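Local structure of sulfite dehydrogenase (Paracoccus pantotrophus, 2XTS) at residues E104-L107 / R108-R111; P353-D356 / A357-I361. The protein oxidises protein-bound sulfane sulfur as the molybdenum-cofactor subunit of the sulfane dehydrogenase SoxCD, a molybdohemo-enzyme of the Sox sulfur-oxidising system. One frame throughout, in Å; residues are numbered along the deposited sequence. Where two conformers were deposited one is given.

Contact 1. Residues E104-L107 / R108-R111; sequences EDLL and RFPR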
loop_
_atom_site.group_PDB
_atom_site.type_symbol
_atom_site.label_atom_id
_atom_site.label_comp_id
_atom_site.label_asym_id
_atom_site.label_seq_id
_atom_site.Cartn_x
_atom_site.Cartn_y
_atom_site.Cartn_z
ATOM N N GLU A 104 -1.830 24.092 -4.424
ATOM C CA GLU A 104 -1.563 24.663 -3.113
ATOM C C GLU A 104 -2.874 24.956 -2.370
ATOM O O GLU A 104 -2.988 24.671 -1.174
ATOM C CB GLU A 104 -0.717 25.915 -3.270
ATOM C CG GLU A 104 -0.475 26.664 -2.007
ATOM C CD GLU A 104 0.367 27.894 -2.233
ATOM O OE1 GLU A 104 1.577 27.847 -1.930
ATOM O OE2 GLU A 104 -0.198 28.905 -2.699
ATOM N N ASP A 105 -3.861 25.507 -3.089
ATOM C CA ASP A 105 -5.165 25.789 -2.498
ATOM C C ASP A 105 -5.831 24.496 -1.997
ATOM O O ASP A 105 -6.435 24.447 -0.931
ATOM C CB ASP A 105 -6.151 26.424 -3.500
ATOM C CG ASP A 105 -5.744 27.796 -4.002
ATOM O OD1 ASP A 105 -5.103 28.563 -3.249
ATOM O OD2 ASP A 105 -6.155 28.115 -5.145
ATOM N N LEU A 106 -5.785 23.467 -2.837
ATOM C CA LEU A 106 -6.484 22.239 -2.530
ATOM C C LEU A 106 -5.959 21.537 -1.280
ATOM O O LEU A 106 -6.714 20.866 -0.584
ATOM C CB LEU A 106 -6.426 21.320 -3.740
ATOM C CG LEU A 106 -7.232 21.835 -4.945
ATOM C CD1 LEU A 106 -6.985 20.963 -6.146
ATOM C CD2 LEU A 106 -8.740 21.942 -4.697
ATOM N N LEU A 107 -4.671 21.718 -0.984
ATOM C CA LEU A 107 -4.065 21.153 0.228
ATOM C C LEU A 107 -4.509 21.874 1.502
ATOM O O LEU A 107 -4.097 21.504 2.589
ATOM C CB LEU A 107 -2.539 21.184 0.148
ATOM C CG LEU A 107 -1.899 20.255 -0.886
ATOM C CD1 LEU A 107 -0.429 20.597 -0.951
ATOM C CD2 LEU A 107 -2.084 18.772 -0.519
ATOM N N ARG A 108 -5.358 22.891 1.383
ATOM C CA ARG A 108 -5.804 23.679 2.534
ATOM C C ARG A 108 -7.233 23.415 2.949
ATOM O O ARG A 108 -7.669 23.957 3.965
ATOM C CB ARG A 108 -5.591 25.161 2.240
ATOM C CG ARG A 108 -4.175 25.507 1.919
ATOM C CD ARG A 108 -4.020 26.932 1.491
ATOM N NE ARG A 108 -4.271 27.829 2.605
ATOM C CZ ARG A 108 -4.196 29.152 2.538
ATOM N NH1 ARG A 108 -3.903 29.754 1.395
ATOM N NH2 ARG A 108 -4.410 29.865 3.629
ATOM N N PHE A 109 -7.958 22.605 2.176
ATOM C CA PHE A 109 -9.322 22.210 2.540
ATOM C C PHE A 109 -9.357 21.042 3.523
ATOM O O PHE A 109 -8.461 20.197 3.538
ATOM C CB PHE A 109 -10.105 21.765 1.312
ATOM C CG PHE A 109 -10.595 22.900 0.437
ATOM C CD1 PHE A 109 -11.798 23.540 0.712
ATOM C CD2 PHE A 109 -9.856 23.336 -0.658
ATOM C CE1 PHE A 109 -12.259 24.557 -0.096
ATOM C CE2 PHE A 109 -10.313 24.375 -1.461
ATOM C CZ PHE A 109 -11.502 24.977 -1.167
ATOM N N PRO A 110 -10.435 20.943 4.312
ATOM C CA PRO A 110 -10.574 19.807 5.218
ATOM C C PRO A 110 -10.530 18.486 4.453
ATOM O O PRO A 110 -11.167 18.338 3.408
ATOM C CB PRO A 110 -11.936 20.055 5.870
ATOM C CG PRO A 110 -12.059 21.552 5.869
ATOM C CD PRO A 110 -11.478 21.966 4.540
ATOM N N ARG A 111 -9.806 17.519 5.004
ATOM C CA ARG A 111 -9.573 16.240 4.342
ATOM C C ARG A 111 -10.416 15.105 4.867
ATOM O O ARG A 111 -10.824 15.113 6.012
ATOM C CB ARG A 111 -8.102 15.854 4.462
ATOM C CG ARG A 111 -7.184 16.873 3.809
ATOM C CD ARG A 111 -5.712 16.546 3.983
ATOM N NE ARG A 111 -4.905 17.646 3.479
ATOM C CZ ARG A 111 -3.610 17.814 3.713
ATOM N NH1 ARG A 111 -2.915 16.892 4.367
ATOM N NH2 ARG A 111 -3.019 18.890 3.247
HETATM O O HOH W 1 -3.242 28.784 -1.213
HETATM O O HOH W 2 -6.489 19.373 1.796
#
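Arg-111 reaches back to the end of helix 103-106 and donates through NH2 to the backbone O of Leu-107, 2.9 Å away with an N-H...O angle of 145°. The acceptor sits at the guanidinium edge, 18° out of its plane. The chain of Arg-111 is stretched from CG to NE (chi3 -173°), which spans the turn and passes NH2 at a slant across the leucine, 3.9 Å from Leu-107 CD2. Backbone bonds close the turn itself: Arg-108 N donates to Asp-105 O at 3.0 Å, and Phe-109 N makes a weak, 3.5 Å bond to Leu-106 O. Two waters extend this polar set. One accepts from Arg-111 NE and donates to both Leu-106 O and Phe-109 O, so two donors of the same guanidinium serve the turn. The other accepts from Arg-108 NH1 and lies 2.8 Å from Asp-105 OD1, linking groups of opposite charge that do not touch directly. Arg-108 CG rests 3.4 Å from Glu-104 O. Apolar contact is lighter: Leu-106 CD2 meets Phe-109 CE2 at 4.3 Å, and both side chains pack on Leu-156 of helix 153-160. The remaining arginine nitrogens turn to the second subunit, where Arg-108 NE and NH2 bond to the backbone O atoms of Pro-283 and Lys-281, and Arg-111 NH1 forms a salt bridge with Glu-62. Asp-105 OD2 accepts from Thr-102 N just before the helix. The whole is a helix C-terminus unwinding through a type I beta turn, Leu-106 to Phe-109, which delivers the chain of the molybdopterin-binding domain into strand 112-119 at a subunit interface.

Contact 2. Residues P353-D356 / A357-I361; sequences PTKD and ALRAI
Asp-356 and Arg-359, one helical turn apart, meet with their flat ends inclined at 48° to each other. Arg-359 NH2 points at Asp-356 OD1 nearly along the C-O bond, 2.9 Å away, in a salt bridge whose oxygen lies in the guanidinium plane. A bend at chi3 (-67°) brings the guanidinium back over the first turn, and a water accepting from Arg-359 NE and donating to Asp-356 OD1 closes a second path between the two groups. Lys-355 runs beside Arg-359 in the same direction, its CB over one guanidinium face, near the rim. Their charged ends, Lys-355 NZ and Arg-359 NH1, are only 4.5 Å apart, but both form salt bridges with Glu-388 OE2, and they also donate to the backbone O atoms of Glu-127 and Trp-128 respectively. With an alanine here in place of Arg-359, Asp-356 is likely to lose its partner in the helix and Glu-388 one of its two cations. Around the helix from these charges, Pro-353 slants across Leu-358, CG to CG at 3.6 Å, and Phe-159 of the cytochrome chain packs on Pro-353 and Ala-357. Thr-354 is the N-cap: its OG1 stands between the backbone N and the carbonyl carbon (chi1 63°), where it accepts from Ala-357 N at 2.9 Å. Leu-358 N to Thr-354 O, at 3.1 Å, begins the run of i to i+4 backbone bonds, which Arg-359 N and Ala-360 N continue. The chemistry implies a capped helix start with divided faces: a threonine hydroxyl satisfies an early amide, an apolar edge meets the cytochrome, and a cluster of two cations and two carboxylates, whose opposite charges probably offset one another, ties the helix to strand 384-389.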
loop_
_atom_site.group_PDB
_atom_site.type_symbol
_atom_site.label_atom_id
_atom_site.label_comp_id
_atom_site.label_asym_id
_atom_site.label_seq_id
_atom_site.Cartn_x
_atom_site.Cartn_y
_atom_site.Cartn_z
ATOM N N PRO A 353 -24.813 -13.360 -9.308
ATOM C CA PRO A 353 -25.471 -14.284 -10.221
ATOM C C PRO A 353 -24.492 -15.115 -11.039
ATOM O O PRO A 353 -23.326 -14.732 -11.207
ATOM C CB PRO A 353 -26.250 -13.345 -11.152
ATOM C CG PRO A 353 -25.395 -12.137 -11.244
ATOM C CD PRO A 353 -24.862 -11.980 -9.830
ATOM N N THR A 354 -24.979 -16.205 -11.615
ATOM C CA THR A 354 -24.218 -16.912 -12.631
ATOM C C THR A 354 -24.169 -16.111 -13.932
ATOM O O THR A 354 -25.006 -15.238 -14.180
ATOM C CB THR A 354 -24.800 -18.294 -12.949
ATOM O OG1 THR A 354 -26.119 -18.148 -13.494
ATOM C CG2 THR A 354 -24.806 -19.178 -11.724
ATOM N N LYS A 355 -23.206 -16.442 -14.773
ATOM C CA LYS A 355 -23.110 -15.870 -16.126
ATOM C C LYS A 355 -24.408 -16.140 -16.897
ATOM O O LYS A 355 -24.954 -15.264 -17.572
ATOM C CB LYS A 355 -21.908 -16.448 -16.900
ATOM C CG LYS A 355 -20.533 -16.215 -16.268
ATOM C CD LYS A 355 -19.418 -16.912 -17.056
ATOM C CE LYS A 355 -18.937 -15.971 -18.173
ATOM N NZ LYS A 355 -17.768 -16.453 -18.996
ATOM N N ASP A 356 -24.902 -17.366 -16.794
ATOM C CA ASP A 356 -26.136 -17.719 -17.479
ATOM C C ASP A 356 -27.332 -16.916 -16.973
ATOM O O ASP A 356 -28.179 -16.523 -17.762
ATOM C CB ASP A 356 -26.414 -19.218 -17.312
ATOM C CG ASP A 356 -25.567 -20.080 -18.212
ATOM O OD1 ASP A 356 -25.021 -19.562 -19.196
ATOM O OD2 ASP A 356 -25.473 -21.303 -17.939
ATOM N N ALA A 357 -27.406 -16.668 -15.667
ATOM C CA ALA A 357 -28.509 -15.866 -15.129
ATOM C C ALA A 357 -28.462 -14.436 -15.681
ATOM O O ALA A 357 -29.495 -13.834 -15.981
ATOM C CB ALA A 357 -28.510 -15.858 -13.588
ATOM N N LEU A 358 -27.257 -13.894 -15.779
ATOM C CA LEU A 358 -27.084 -12.568 -16.381
ATOM C C LEU A 358 -27.479 -12.539 -17.848
ATOM O O LEU A 358 -28.226 -11.654 -18.269
ATOM C CB LEU A 358 -25.658 -12.079 -16.215
ATOM C CG LEU A 358 -25.288 -11.592 -14.816
ATOM C CD1 LEU A 358 -23.774 -11.512 -14.710
ATOM C CD2 LEU A 358 -25.909 -10.262 -14.541
ATOM N N ARG A 359 -26.988 -13.503 -18.613
ATOM C CA ARG A 359 -27.260 -13.561 -20.053
ATOM C C ARG A 359 -28.738 -13.829 -20.367
ATOM O O ARG A 359 -29.237 -13.345 -21.374
ATOM C CB ARG A 359 -26.363 -14.580 -20.752
ATOM C CG ARG A 359 -24.931 -14.176 -20.788
ATOM C CD ARG A 359 -24.069 -15.043 -21.652
ATOM N NE ARG A 359 -23.919 -16.406 -21.154
ATOM C CZ ARG A 359 -22.784 -17.086 -21.025
ATOM N NH1 ARG A 359 -21.609 -16.558 -21.344
ATOM N NH2 ARG A 359 -22.831 -18.330 -20.575
ATOM N N ALA A 360 -29.456 -14.494 -19.465
ATOM C CA ALA A 360 -30.892 -14.727 -19.662
ATOM C C ALA A 360 -31.641 -13.404 -19.735
ATOM O O ALA A 360 -32.681 -13.310 -20.389
ATOM C CB ALA A 360 -31.447 -15.616 -18.530
ATOM N N ILE A 361 -31.150 -12.395 -19.020
ATOM C CA ILE A 361 -31.762 -11.070 -18.993
ATOM C C ILE A 361 -31.149 -10.122 -20.015
ATOM O O ILE A 361 -31.854 -9.365 -20.669
ATOM C CB ILE A 361 -31.652 -10.459 -17.576
ATOM C CG1 ILE A 361 -32.407 -11.350 -16.579
ATOM C CG2 ILE A 361 -32.199 -9.033 -17.545
ATOM C CD1 ILE A 361 -32.221 -10.980 -15.156
HETATM O O HOH W 3 -26.242 -18.121 -21.426
#

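Overall arrangement
Following the chain from its N terminus, contact 1 comes first, closing a tight turn between helix 103-106 and strand 112-119 in the molybdopterin-binding domain. The chain then completes that domain and enters the dimerisation domain, where contact 2 forms the opening turns of helix 355-362, between strands 338-346 and 375-378. Each contact is local, and the two follow in series, neither nesting nor crossing. The centres of contacts 1 and 2 are about 45 Å apart, on opposite sides of the chain's centre. The nearest atoms of contacts 1 and 2 are about 34 Å apart. Both border other chains: residues 104-111 adjoin the second subunit and a cytochrome chain, while residues 353-361 also pack against a cytochrome chain.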